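Local structure of dephospho-CoA kinase (Legionella pneumophila subsp. pneumophila, 4TTR) at residues C60-F68 with E94-V105; P147-I155 with K164-T172. The protein probably catalyses the last step of coenzyme A biosynthesis, using ATP to phosphorylate the 3'-hydroxyl group of dephospho-CoA. All coordinates share one frame; numbering follows the deposited sequence.

Contact 1: residues C60-F68 with E94-V105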
loop_
_atom_site.group_PDB
_atom_site.type_symbol
_atom_site.label_atom_id
_atom_site.label_comp_id
_atom_site.label_asym_id
_atom_site.label_seq_id
_atom_site.Cartn_x
_atom_site.Cartn_y
_atom_site.Cartn_z
ATOM N N CYS A 60 7.479 17.351 -7.408
ATOM C CA CYS A 60 6.393 16.455 -7.811
ATOM C C CYS A 60 5.026 17.092 -7.605
ATOM O O CYS A 60 4.110 16.883 -8.397
ATOM C CB CYS A 60 6.476 15.136 -7.044
ATOM S SG CYS A 60 7.816 14.077 -7.599
ATOM N N TYR A 61 4.893 17.858 -6.532
ATOM C CA TYR A 61 3.688 18.635 -6.279
ATOM C C TYR A 61 3.406 19.577 -7.452
ATOM O O TYR A 61 2.264 19.709 -7.897
ATOM C CB TYR A 61 3.857 19.403 -4.968
ATOM C CG TYR A 61 2.924 20.562 -4.728
ATOM C CD1 TYR A 61 3.162 21.803 -5.308
ATOM C CD2 TYR A 61 1.832 20.434 -3.877
ATOM C CE1 TYR A 61 2.326 22.877 -5.067
ATOM C CE2 TYR A 61 0.986 21.503 -3.634
ATOM C CZ TYR A 61 1.243 22.723 -4.228
ATOM O OH TYR A 61 0.413 23.792 -3.992
ATOM N N GLN A 62 4.459 20.208 -7.961
ATOM C CA GLN A 62 4.336 21.141 -9.073
ATOM C C GLN A 62 3.928 20.429 -10.363
ATOM O O GLN A 62 3.074 20.918 -11.101
ATOM C CB GLN A 62 5.654 21.896 -9.278
ATOM C CG GLN A 62 5.973 22.889 -8.156
ATOM C CD GLN A 62 7.448 23.260 -8.074
ATOM O OE1 GLN A 62 8.276 22.738 -8.819
ATOM N NE2 GLN A 62 7.777 24.169 -7.162
ATOM N N ASP A 63 4.538 19.277 -10.630
ATOM C CA ASP A 63 4.255 18.528 -11.850
ATOM C C ASP A 63 2.842 17.950 -11.841
ATOM O O ASP A 63 2.191 17.871 -12.881
ATOM C CB ASP A 63 5.268 17.399 -12.036
ATOM C CG ASP A 63 6.690 17.904 -12.180
ATOM O OD1 ASP A 63 6.878 19.090 -12.523
ATOM O OD2 ASP A 63 7.622 17.106 -11.955
ATOM N N ILE A 64 2.383 17.536 -10.666
ATOM C CA ILE A 64 1.039 17.002 -10.501
ATOM C C ILE A 64 -0.013 18.064 -10.830
ATOM O O ILE A 64 -0.960 17.802 -11.573
ATOM C CB ILE A 64 0.833 16.472 -9.059
ATOM C CG1 ILE A 64 1.574 15.146 -8.887
ATOM C CG2 ILE A 64 -0.650 16.256 -8.747
ATOM C CD1 ILE A 64 1.707 14.685 -7.450
ATOM N N ILE A 65 0.161 19.263 -10.284
ATOM C CA ILE A 65 -0.799 20.344 -10.489
ATOM C C ILE A 65 -0.758 20.851 -11.926
ATOM O O ILE A 65 -1.793 21.193 -12.498
ATOM C CB ILE A 65 -0.538 21.502 -9.509
ATOM C CG1 ILE A 65 -0.873 21.045 -8.091
ATOM C CG2 ILE A 65 -1.371 22.737 -9.864
ATOM C CD1 ILE A 65 -0.291 21.921 -7.011
ATOM N N SER A 66 0.429 20.902 -12.516
ATOM C CA SER A 66 0.554 21.323 -13.904
ATOM C C SER A 66 -0.085 20.285 -14.823
ATOM O O SER A 66 -0.697 20.628 -15.835
ATOM C CB SER A 66 2.023 21.535 -14.278
ATOM O OG SER A 66 2.573 20.376 -14.877
ATOM N N HIS A 67 0.050 19.015 -14.458
ATOM C CA HIS A 67 -0.474 17.919 -15.267
ATOM C C HIS A 67 -1.995 17.816 -15.199
ATOM O O HIS A 67 -2.670 17.768 -16.228
ATOM C CB HIS A 67 0.150 16.597 -14.819
ATOM C CG HIS A 67 -0.239 15.426 -15.665
ATOM N ND1 HIS A 67 0.311 15.191 -16.906
ATOM C CD2 HIS A 67 -1.121 14.423 -15.446
ATOM C CE1 HIS A 67 -0.215 14.091 -17.416
ATOM N NE2 HIS A 67 -1.088 13.606 -16.552
ATOM N N PHE A 68 -2.533 17.776 -13.986
ATOM C CA PHE A 68 -3.965 17.586 -13.798
ATOM C C PHE A 68 -4.728 18.904 -13.808
ATOM O O PHE A 68 -5.934 18.922 -14.044
ATOM C CB PHE A 68 -4.234 16.843 -12.490
ATOM C CG PHE A 68 -3.797 15.405 -12.508
ATOM C CD1 PHE A 68 -4.419 14.487 -13.340
ATOM C CD2 PHE A 68 -2.772 14.968 -11.684
ATOM C CE1 PHE A 68 -4.020 13.159 -13.353
ATOM C CE2 PHE A 68 -2.370 13.642 -11.692
ATOM C CZ PHE A 68 -2.993 12.736 -12.528
ATOM N N GLU A 94 -3.325 7.487 -16.216
ATOM C CA GLU A 94 -2.939 8.510 -15.258
ATOM C C GLU A 94 -2.324 7.874 -14.022
ATOM O O GLU A 94 -1.453 8.465 -13.384
ATOM C CB GLU A 94 -4.144 9.371 -14.871
ATOM C CG GLU A 94 -4.768 10.116 -16.037
ATOM C CD GLU A 94 -3.883 11.220 -16.591
ATOM O OE1 GLU A 94 -4.337 11.942 -17.501
ATOM O OE2 GLU A 94 -2.736 11.373 -16.123
ATOM N N ARG A 95 -2.779 6.674 -13.682
ATOM C CA ARG A 95 -2.155 5.925 -12.601
ATOM C C ARG A 95 -0.703 5.661 -12.947
ATOM O O ARG A 95 0.188 5.858 -12.123
ATOM C CB ARG A 95 -2.879 4.604 -12.338
ATOM C CG ARG A 95 -2.121 3.708 -11.375
ATOM C CD ARG A 95 -3.018 2.709 -10.688
ATOM N NE ARG A 95 -3.739 1.882 -11.647
ATOM C CZ ARG A 95 -3.193 0.883 -12.332
ATOM N NH1 ARG A 95 -1.909 0.585 -12.177
ATOM N NH2 ARG A 95 -3.934 0.185 -13.182
ATOM N N LEU A 96 -0.473 5.225 -14.180
ATOM C CA LEU A 96 0.871 4.910 -14.634
ATOM C C LEU A 96 1.726 6.167 -14.723
ATOM O O LEU A 96 2.907 6.142 -14.372
ATOM C CB LEU A 96 0.821 4.197 -15.985
ATOM C CG LEU A 96 0.373 2.732 -15.897
ATOM C CD1 LEU A 96 0.014 2.183 -17.267
ATOM C CD2 LEU A 96 1.451 1.869 -15.255
ATOM N N TRP A 97 1.131 7.263 -15.186
ATOM C CA TRP A 97 1.853 8.525 -15.277
ATOM C C TRP A 97 2.332 8.941 -13.892
ATOM O O TRP A 97 3.496 9.291 -13.708
ATOM C CB TRP A 97 0.979 9.626 -15.887
ATOM C CG TRP A 97 1.683 10.952 -15.952
ATOM C CD1 TRP A 97 2.442 11.430 -16.983
ATOM C CD2 TRP A 97 1.711 11.965 -14.936
ATOM N NE1 TRP A 97 2.933 12.675 -16.673
ATOM C CE2 TRP A 97 2.499 13.025 -15.424
ATOM C CE3 TRP A 97 1.142 12.074 -13.664
ATOM C CZ2 TRP A 97 2.733 14.182 -14.684
ATOM C CZ3 TRP A 97 1.376 13.224 -12.932
ATOM C CH2 TRP A 97 2.164 14.261 -13.444
ATOM N N LEU A 98 1.430 8.883 -12.919
ATOM C CA LEU A 98 1.740 9.320 -11.566
ATOM C C LEU A 98 2.758 8.394 -10.909
ATOM O O LEU A 98 3.622 8.845 -10.157
ATOM C CB LEU A 98 0.465 9.385 -10.723
ATOM C CG LEU A 98 0.636 9.918 -9.299
ATOM C CD1 LEU A 98 1.235 11.317 -9.303
ATOM C CD2 LEU A 98 -0.690 9.913 -8.554
ATOM N N GLU A 99 2.658 7.101 -11.196
ATOM C CA GLU A 99 3.581 6.130 -10.630
ATOM C C GLU A 99 4.971 6.337 -11.228
ATOM O O GLU A 99 5.976 6.206 -10.533
ATOM C CB GLU A 99 3.081 4.700 -10.873
ATOM C CG GLU A 99 3.761 3.640 -10.007
ATOM C CD GLU A 99 5.126 3.226 -10.523
ATOM O OE1 GLU A 99 5.333 3.274 -11.752
ATOM O OE2 GLU A 99 5.991 2.849 -9.702
ATOM N N SER A 100 5.026 6.678 -12.513
ATOM C CA SER A 100 6.302 6.941 -13.170
ATOM C C SER A 100 6.949 8.207 -12.624
ATOM O O SER A 100 8.169 8.276 -12.495
ATOM C CB SER A 100 6.124 7.072 -14.680
ATOM O OG SER A 100 5.585 5.887 -15.235
ATOM N N LEU A 101 6.128 9.206 -12.313
ATOM C CA LEU A 101 6.622 10.475 -11.792
ATOM C C LEU A 101 7.246 10.304 -10.413
ATOM O O LEU A 101 8.314 10.842 -10.137
ATOM C CB LEU A 101 5.488 11.505 -11.719
ATOM C CG LEU A 101 5.839 12.857 -11.081
ATOM C CD1 LEU A 101 6.652 13.713 -12.037
ATOM C CD2 LEU A 101 4.585 13.587 -10.636
ATOM N N LEU A 102 6.568 9.553 -9.552
ATOM C CA LEU A 102 6.956 9.447 -8.152
ATOM C C LEU A 102 7.977 8.345 -7.885
ATOM O O LEU A 102 8.689 8.393 -6.886
ATOM C CB LEU A 102 5.718 9.203 -7.288
ATOM C CG LEU A 102 4.665 10.311 -7.303
ATOM C CD1 LEU A 102 3.400 9.839 -6.605
ATOM C CD2 LEU A 102 5.196 11.577 -6.652
ATOM N N HIS A 103 8.051 7.358 -8.773
ATOM C CA HIS A 103 8.883 6.178 -8.535
ATOM C C HIS A 103 10.351 6.501 -8.229
ATOM O O HIS A 103 10.909 5.952 -7.281
ATOM C CB HIS A 103 8.813 5.225 -9.733
ATOM C CG HIS A 103 9.951 4.253 -9.788
ATOM N ND1 HIS A 103 10.180 3.320 -8.798
ATOM C CD2 HIS A 103 10.934 4.080 -10.702
ATOM C CE1 HIS A 103 11.249 2.609 -9.107
ATOM N NE2 HIS A 103 11.727 3.050 -10.257
ATOM N N PRO A 104 10.980 7.392 -9.022
ATOM C CA PRO A 104 12.394 7.716 -8.788
ATOM C C PRO A 104 12.670 8.318 -7.414
ATOM O O PRO A 104 13.640 7.927 -6.767
ATOM C CB PRO A 104 12.705 8.737 -9.885
ATOM C CG PRO A 104 11.693 8.490 -10.936
ATOM C CD PRO A 104 10.458 8.089 -10.209
ATOM N N VAL A 105 11.835 9.257 -6.979
ATOM C CA VAL A 105 12.054 9.917 -5.697
ATOM C C VAL A 105 11.674 8.999 -4.536
ATOM O O VAL A 105 12.356 8.976 -3.514
ATOM C CB VAL A 105 11.269 11.253 -5.579
ATOM C CG1 VAL A 105 11.936 12.337 -6.417
ATOM C CG2 VAL A 105 9.804 11.086 -5.974
#

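Contact 2: residues P147-I155 with K164-T172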
loop_
_atom_site.group_PDB
_atom_site.type_symbol
_atom_site.label_atom_id
_atom_site.label_comp_id
_atom_site.label_asym_id
_atom_site.label_seq_id
_atom_site.Cartn_x
_atom_site.Cartn_y
_atom_site.Cartn_z
ATOM N N PRO A 147 -13.009 -10.552 3.020
ATOM C CA PRO A 147 -14.171 -10.967 2.225
ATOM C C PRO A 147 -15.105 -9.798 1.911
ATOM O O PRO A 147 -15.097 -8.787 2.618
ATOM C CB PRO A 147 -14.859 -12.011 3.115
ATOM C CG PRO A 147 -14.359 -11.752 4.488
ATOM C CD PRO A 147 -12.973 -11.206 4.339
ATOM N N LEU A 148 -15.889 -9.955 0.849
ATOM C CA LEU A 148 -16.776 -8.912 0.343
ATOM C C LEU A 148 -17.629 -8.277 1.440
ATOM O O LEU A 148 -17.699 -7.052 1.542
ATOM C CB LEU A 148 -17.663 -9.505 -0.758
ATOM C CG LEU A 148 -18.930 -8.776 -1.216
ATOM C CD1 LEU A 148 -18.669 -7.331 -1.570
ATOM C CD2 LEU A 148 -19.518 -9.505 -2.411
ATOM N N GLU A 149 -18.259 -9.103 2.267
ATOM C CA GLU A 149 -19.103 -8.597 3.346
ATOM C C GLU A 149 -18.320 -7.658 4.269
ATOM O O GLU A 149 -18.771 -6.552 4.573
ATOM C CB GLU A 149 -19.689 -9.761 4.151
ATOM N N SER A 150 -17.139 -8.097 4.696
ATOM C CA SER A 150 -16.288 -7.299 5.579
ATOM C C SER A 150 -15.879 -5.975 4.941
ATOM O O SER A 150 -15.817 -4.945 5.613
ATOM C CB SER A 150 -15.028 -8.083 5.961
ATOM O OG SER A 150 -15.350 -9.306 6.609
ATOM N N GLN A 151 -15.565 -6.017 3.650
ATOM C CA GLN A 151 -15.176 -4.816 2.914
ATOM C C GLN A 151 -16.308 -3.797 2.873
ATOM O O GLN A 151 -16.076 -2.595 2.980
ATOM C CB GLN A 151 -14.769 -5.164 1.483
ATOM C CG GLN A 151 -13.540 -6.038 1.343
ATOM C CD GLN A 151 -13.260 -6.380 -0.104
ATOM O OE1 GLN A 151 -13.934 -7.224 -0.694
ATOM N NE2 GLN A 151 -12.277 -5.709 -0.694
ATOM N N LEU A 152 -17.533 -4.279 2.697
ATOM C CA LEU A 152 -18.674 -3.381 2.596
ATOM C C LEU A 152 -18.902 -2.680 3.926
ATOM O O LEU A 152 -19.112 -1.467 3.967
ATOM C CB LEU A 152 -19.934 -4.135 2.165
ATOM C CG LEU A 152 -19.967 -4.584 0.701
ATOM C CD1 LEU A 152 -21.238 -5.366 0.415
ATOM C CD2 LEU A 152 -19.854 -3.401 -0.257
ATOM N N ASP A 153 -18.846 -3.446 5.011
ATOM C CA ASP A 153 -19.006 -2.886 6.346
ATOM C C ASP A 153 -17.967 -1.802 6.585
ATOM O O ASP A 153 -18.280 -0.722 7.084
ATOM C CB ASP A 153 -18.883 -3.980 7.407
ATOM C CG ASP A 153 -19.978 -5.024 7.298
ATOM O OD1 ASP A 153 -21.095 -4.676 6.860
ATOM O OD2 ASP A 153 -19.719 -6.196 7.648
ATOM N N ARG A 154 -16.731 -2.095 6.204
ATOM C CA ARG A 154 -15.628 -1.165 6.391
ATOM C C ARG A 154 -15.825 0.088 5.541
ATOM O O ARG A 154 -15.538 1.200 5.985
ATOM C CB ARG A 154 -14.306 -1.846 6.037
ATOM C CG ARG A 154 -13.099 -1.352 6.819
ATOM C CD ARG A 154 -12.492 -2.469 7.655
ATOM N NE ARG A 154 -12.117 -3.623 6.841
ATOM C CZ ARG A 154 -11.758 -4.805 7.336
ATOM N NH1 ARG A 154 -11.755 -5.008 8.648
ATOM N NH2 ARG A 154 -11.441 -5.799 6.518
ATOM N N ILE A 155 -16.323 -0.099 4.322
ATOM C CA ILE A 155 -16.508 1.007 3.384
ATOM C C ILE A 155 -17.711 1.872 3.752
ATOM O O ILE A 155 -17.682 3.088 3.573
ATOM C CB ILE A 155 -16.666 0.484 1.938
ATOM C CG1 ILE A 155 -15.293 0.156 1.358
ATOM C CG2 ILE A 155 -17.349 1.519 1.034
ATOM C CD1 ILE A 155 -15.337 -0.688 0.106
ATOM N N LYS A 164 -25.206 0.007 -1.502
ATOM C CA LYS A 164 -25.173 -0.193 -2.943
ATOM C C LYS A 164 -24.060 0.624 -3.598
ATOM O O LYS A 164 -23.570 0.264 -4.669
ATOM C CB LYS A 164 -26.526 0.162 -3.561
ATOM C CG LYS A 164 -27.553 -0.952 -3.459
ATOM C CD LYS A 164 -28.830 -0.604 -4.212
ATOM C CE LYS A 164 -29.957 -0.177 -3.272
ATOM N NZ LYS A 164 -31.205 0.192 -4.007
ATOM N N GLN A 165 -23.658 1.718 -2.960
ATOM C CA GLN A 165 -22.550 2.520 -3.468
ATOM C C GLN A 165 -21.228 1.835 -3.149
ATOM O O GLN A 165 -20.286 1.883 -3.939
ATOM C CB GLN A 165 -22.572 3.929 -2.874
ATOM N N ALA A 166 -21.165 1.199 -1.985
ATOM C CA ALA A 166 -19.976 0.461 -1.579
ATOM C C ALA A 166 -19.762 -0.730 -2.506
ATOM O O ALA A 166 -18.650 -0.971 -2.973
ATOM C CB ALA A 166 -20.098 0.003 -0.138
ATOM N N LEU A 167 -20.838 -1.465 -2.770
ATOM C CA LEU A 167 -20.793 -2.596 -3.688
ATOM C C LEU A 167 -20.335 -2.130 -5.066
ATOM O O LEU A 167 -19.557 -2.810 -5.735
ATOM C CB LEU A 167 -22.165 -3.271 -3.777
ATOM C CG LEU A 167 -22.221 -4.639 -4.467
ATOM C CD1 LEU A 167 -21.640 -5.730 -3.575
ATOM C CD2 LEU A 167 -23.646 -4.989 -4.867
ATOM N N ALA A 168 -20.816 -0.961 -5.479
ATOM C CA ALA A 168 -20.444 -0.388 -6.768
ATOM C C ALA A 168 -18.968 0.001 -6.777
ATOM O O ALA A 168 -18.307 -0.057 -7.817
ATOM C CB ALA A 168 -21.312 0.819 -7.083
ATOM N N ILE A 169 -18.460 0.404 -5.616
ATOM C CA ILE A 169 -17.040 0.705 -5.460
ATOM C C ILE A 169 -16.231 -0.585 -5.519
ATOM O O ILE A 169 -15.187 -0.642 -6.166
ATOM C CB ILE A 169 -16.769 1.445 -4.136
ATOM C CG1 ILE A 169 -17.294 2.878 -4.230
ATOM C CG2 ILE A 169 -15.277 1.466 -3.814
ATOM C CD1 ILE A 169 -17.621 3.504 -2.893
ATOM N N LEU A 170 -16.717 -1.618 -4.839
ATOM C CA LEU A 170 -16.058 -2.918 -4.867
ATOM C C LEU A 170 -16.146 -3.543 -6.254
ATOM O O LEU A 170 -15.248 -4.274 -6.670
ATOM C CB LEU A 170 -16.672 -3.864 -3.835
ATOM C CG LEU A 170 -16.468 -3.520 -2.358
ATOM C CD1 LEU A 170 -16.992 -4.652 -1.501
ATOM C CD2 LEU A 170 -15.008 -3.238 -2.027
ATOM N N ALA A 171 -17.232 -3.245 -6.964
ATOM C CA ALA A 171 -17.466 -3.805 -8.292
ATOM C C ALA A 171 -16.408 -3.349 -9.293
ATOM O O ALA A 171 -16.166 -4.024 -10.295
ATOM C CB ALA A 171 -18.860 -3.421 -8.788
ATOM N N THR A 172 -15.772 -2.215 -9.012
ATOM C CA THR A 172 -14.831 -1.607 -9.947
ATOM C C THR A 172 -13.366 -1.820 -9.561
ATOM O O THR A 172 -12.464 -1.288 -10.210
ATOM C CB THR A 172 -15.092 -0.095 -10.069
ATOM O OG1 THR A 172 -15.151 0.490 -8.762
ATOM C CG2 THR A 172 -16.405 0.156 -10.794
#

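Contact 1: residues C60-F68 with E94-V105
Cys60, Ile64 and Phe68 of one helix face Leu102, Leu98 and Glu94 of another in an antiparallel helix pair, the axes of the two segments 10.8 Å apart at closest approach. The pair belongs to the helical region that follows the second strand of this P-loop kinase, consistent with the CoA domain of relatives. One flank is apolar and buried at Cys60, Ile64 and Leu102. Cys60 SG rests 3.7 Å from Leu102 CD2, with Leu101 and Val105 completing its surroundings. One turn on, Ile64 CG1 touches two leucine methyls, 3.8 Å from Leu101 CD2 and 3.9 Å from Leu98 CD1. Helix 81-90 covers this flank, Ile84 touching Ile64 and Ile88 touching Leu98. The other flank, with Asp63, His67 and Trp97, is partly exposed and more polar. It is loosest at Asp63, where OD2 lies 3.5 Å from the Leu101 CD1 methyl, while Asp63 O faces the edge of the Trp97 indole near CH2. Toward the C-terminal end of helix 60-68 it is nevertheless closely packed: the His67 imidazole lies flat over the six-membered ring of Trp97, centroids 3.6 Å apart and planes within 9°. Both rings stand opposite their own backbone N (chi1 -175° for His67), which sends the two side chains past each other in opposite directions. Phe68 extends the aromatic cluster, its ring oblique to the indole and one face covered by His67 CD2. The stack and a hydrogen bond together fix the rotation of the imidazole, and the nearby carboxylate would probably favour its protonated form. In that bond His67 NE2 gives its proton, in the ring plane, to the syn lone pair of Glu94 OE2 at 2.8 Å, with an N-H...O angle of 155°.

Contact 2: residues P147-I155 with K164-T172
Leu170 is the knob of this contact: its side chain enters a hole on helix 148-155 formed by Leu148, Gln151, Leu152 and Ile155. The axes of the two segments come within 9.2 Å and cross at 121°. CB directs the chain at the other helix, and with chi1 at -67° CG stands opposite the carbonyl carbon, where it lies 3.9 Å from Ile155 CD1. There the chain forks. CD1 turns to the Leu152 side, meeting Leu152 CD2 at 3.4 Å and the Gln151 CB methylene at 3.8 Å. CD2 takes the other side, pressed to 3.3 Å from Ile155 CD1 and passing near the amide end of Gln151, whose NE2 is held by a hydrogen bond to Ile25 O. Beside the knob the small Ala166 lets the helices approach closely: its CB is 3.4 Å from both Ile155 CG2 and Leu152 CD2. The Ala166 pairs and the two shortest of Leu170 named here are closer than carbons normally sit. Toward the exposed rim Leu167 CD1 closes the row against the methyls of Leu148 and Leu152. The pair is thus joined by apolar side chains, whereas Gln151 and Arg154 of helix 148-155 turn to the P-loop, Arg154 NH2 bonding to Ala26 O. The Ile155 side chain comes about 4 Å, nearest atoms, from that of Ala26. Such a helical pair beside the P-loop is consistent with the lid of P-loop kinases, here next to the predicted ATP site, where 1,3-butanediol is bound.

From the N terminus the chain runs through strand 18-23, the P-loop and strand 42-45 before entering helix 59-68. Contact 1 then closes the excursion through helix 81-90 by bringing helix 92-115 back against helix 59-68. The chain next returns to the parallel sheet with strands 122-125 and 140-145, and contact 2 closes the short turn between helices 148-159 and 163-171, after which strand 185-188 completes the sheet. The contacts are in series, neither nested nor crossed, with centres 29 Å apart and no direct touch. Contact 1 ties together the helical region away from the ATP site; contact 2 joins the helices beside the P-loop.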